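Local coordinates for protein guanylate kinase (PDB 7S5E) that catalyses the ATP-dependent phosphorylation of GMP to GDP and probably serves in the recycling of GMP, at residues A[37-42]-A[193-198]. Numbering follows the deposited sequence.
Sequences SIVNAT and DELCAI. With ADP (adenosine-5'-diphosphate), chain J.
T42 and C196 mark where the segments 37-42 and 193-198, parts of helices 35-45 and 188-203, come nearest, their CA atoms 6.0 Å apart; the short axes approach to 9.4 Å and cross at -59°. L195 and T42 carry most of the contact between them. In L195, chi1 -171° carries CG toward the first helix and chi2 59° turns CD2 in among I38, V39 and T42. There CD2 lies 3.5 Å from T42 OG1, and the two side chains meet at about a right angle. The same methyl packs 4.2 Å from I38 CG2 and equally far from V39 CG2, both apolar contacts. T42 also offers its methyl to the second helix, CG2 lying 3.9 Å from C196 SG. The hydroxyl itself is turned back on its own helix: T42 OG1 donates to I38 O at 2.8 Å from above the carbonyl plane, and because T42 N uses the same oxygen, I38 O is gripped twice. This bond satisfies a polar atom placed against leucine carbon and fixes the threonine's rotation. I139 and V137 of strand 135-140 continue the apolar layer beneath I38 and L195. Near the N-terminal end of helix 35-45, S37 N and S37 OG both hydrogen-bond to ADP O1A, the amide at 2.8 Å. The arrangement is that of a P-loop kinase core, in which the helix following the Walker A loop packs beside helix 188-203, which follows the edge strand 181-184 of the parallel sheet.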
loop_
_atom_site.group_PDB
_atom_site.type_symbol
_atom_site.label_atom_id
_atom_site.label_comp_id
_atom_site.label_asym_id
_atom_site.label_seq_id
_atom_site.Cartn_x
_atom_site.Cartn_y
_atom_site.Cartn_z
ATOM N N SER A 37 2.480 7.464 19.013
ATOM C CA SER A 37 1.971 6.234 19.613
ATOM C C SER A 37 1.664 5.169 18.562
ATOM O O SER A 37 1.957 3.988 18.771
ATOM C CB SER A 37 0.732 6.546 20.457
ATOM O OG SER A 37 -0.122 7.472 19.805
ATOM N N ILE A 38 1.118 5.566 17.409
ATOM C CA ILE A 38 0.819 4.590 16.364
ATOM C C ILE A 38 2.109 3.981 15.824
ATOM O O ILE A 38 2.208 2.761 15.626
ATOM C CB ILE A 38 0.003 5.243 15.235
ATOM C CG1 ILE A 38 -1.353 5.725 15.743
ATOM C CG2 ILE A 38 -0.204 4.250 14.107
ATOM C CD1 ILE A 38 -2.040 6.650 14.774
ATOM N N VAL A 39 3.115 4.821 15.583
ATOM C CA VAL A 39 4.385 4.344 15.046
ATOM C C VAL A 39 5.061 3.394 16.030
ATOM O O VAL A 39 5.624 2.365 15.634
ATOM C CB VAL A 39 5.281 5.549 14.692
ATOM C CG1 VAL A 39 6.746 5.129 14.498
ATOM C CG2 VAL A 39 4.731 6.285 13.455
ATOM N N ASN A 40 5.031 3.724 17.327
ATOM C CA ASN A 40 5.675 2.862 18.314
ATOM C C ASN A 40 5.016 1.492 18.368
ATOM O O ASN A 40 5.703 0.473 18.504
ATOM C CB ASN A 40 5.651 3.516 19.698
ATOM C CG ASN A 40 6.628 4.674 19.822
ATOM O OD1 ASN A 40 7.617 4.758 19.091
ATOM N ND2 ASN A 40 6.371 5.560 20.776
ATOM N N ALA A 41 3.682 1.443 18.268
ATOM C CA ALA A 41 3.000 0.154 18.259
ATOM C C ALA A 41 3.296 -0.601 16.978
ATOM O O ALA A 41 3.489 -1.822 16.999
ATOM C CB ALA A 41 1.494 0.341 18.421
ATOM N N THR A 42 3.384 0.124 15.859
ATOM C CA THR A 42 3.642 -0.515 14.574
ATOM C C THR A 42 5.047 -1.105 14.524
ATOM O O THR A 42 5.224 -2.280 14.176
ATOM C CB THR A 42 3.435 0.501 13.438
ATOM O OG1 THR A 42 2.081 0.972 13.448
ATOM C CG2 THR A 42 3.729 -0.123 12.086
ATOM N N ASP A 193 -3.107 -1.222 12.698
ATOM C CA ASP A 193 -3.283 -2.232 11.660
ATOM C C ASP A 193 -3.073 -1.633 10.279
ATOM O O ASP A 193 -2.415 -2.234 9.419
ATOM C CB ASP A 193 -4.671 -2.848 11.758
ATOM C CG ASP A 193 -4.819 -3.732 12.964
ATOM O OD1 ASP A 193 -3.787 -4.182 13.504
ATOM O OD2 ASP A 193 -5.970 -3.979 13.377
ATOM N N GLU A 194 -3.621 -0.439 10.050
ATOM C CA GLU A 194 -3.546 0.159 8.725
ATOM C C GLU A 194 -2.118 0.554 8.374
ATOM O O GLU A 194 -1.699 0.416 7.219
ATOM C CB GLU A 194 -4.495 1.353 8.646
ATOM C CG GLU A 194 -5.963 0.938 8.608
ATOM C CD GLU A 194 -6.926 2.116 8.575
ATOM O OE1 GLU A 194 -6.497 3.257 8.826
ATOM O OE2 GLU A 194 -8.125 1.896 8.307
ATOM N N LEU A 195 -1.357 1.064 9.346
ATOM C CA LEU A 195 0.049 1.363 9.083
ATOM C C LEU A 195 0.843 0.072 8.884
ATOM O O LEU A 195 1.734 0.002 8.030
ATOM C CB LEU A 195 0.632 2.222 10.211
ATOM C CG LEU A 195 2.033 2.752 9.909
ATOM C CD1 LEU A 195 2.036 3.606 8.653
ATOM C CD2 LEU A 195 2.607 3.527 11.081
ATOM N N CYS A 196 0.527 -0.965 9.653
ATOM C CA CYS A 196 1.144 -2.263 9.401
ATOM C C CYS A 196 0.835 -2.752 7.995
ATOM O O CYS A 196 1.691 -3.361 7.339
ATOM C CB CYS A 196 0.654 -3.298 10.410
ATOM S SG CYS A 196 1.253 -3.086 12.059
ATOM N N ALA A 197 -0.395 -2.522 7.523
ATOM C CA ALA A 197 -0.746 -2.944 6.174
ATOM C C ALA A 197 0.110 -2.231 5.135
ATOM O O ALA A 197 0.621 -2.864 4.203
ATOM C CB ALA A 197 -2.231 -2.689 5.922
ATOM N N ILE A 198 0.338 -0.926 5.320
ATOM C CA ILE A 198 1.134 -0.166 4.359
ATOM C C ILE A 198 2.573 -0.669 4.345
ATOM O O ILE A 198 3.192 -0.812 3.283
ATOM C CB ILE A 198 1.074 1.337 4.690
ATOM C CG1 ILE A 198 -0.345 1.876 4.534
ATOM C CG2 ILE A 198 2.041 2.134 3.809
ATOM C CD1 ILE A 198 -0.486 3.308 5.040
HETATM P PB ADP J . 1.550 13.013 18.432
HETATM O O1B ADP J . 0.822 13.142 17.071
HETATM O O2B ADP J . 2.852 12.201 18.345
HETATM O O3B ADP J . 1.864 14.370 19.107
HETATM P PA ADP J . 0.971 11.032 20.461
HETATM O O1A ADP J . 1.026 9.730 19.748
HETATM O O2A ADP J . 2.287 11.351 21.171
HETATM O O3A ADP J . 0.632 12.229 19.467
HETATM O "O5'" ADP J . -0.224 11.188 21.458
HETATM C "C5'" ADP J . -1.349 12.039 21.169
HETATM C "C4'" ADP J . -2.320 11.859 22.304
HETATM O "O4'" ADP J . -3.569 11.334 21.796
HETATM C "C3'" ADP J . -1.854 10.856 23.350
HETATM O "O3'" ADP J . -2.388 11.214 24.620
HETATM C "C2'" ADP J . -2.403 9.539 22.797
HETATM O "O2'" ADP J . -2.534 8.534 23.796
HETATM C "C1'" ADP J . -3.757 10.004 22.254
HETATM N N9 ADP J . -4.288 9.208 21.150
HETATM C C8 ADP J . -3.596 8.713 20.075
HETATM N N7 ADP J . -4.347 8.097 19.196
HETATM C C5 ADP J . -5.624 8.186 19.730
HETATM C C6 ADP J . -6.880 7.743 19.274
HETATM N N6 ADP J . -7.068 7.091 18.121
HETATM N N1 ADP J . -7.957 7.997 20.050
HETATM C C2 ADP J . -7.778 8.650 21.202
HETATM N N3 ADP J . -6.646 9.120 21.733
HETATM C C4 ADP J . -5.600 8.861 20.942
#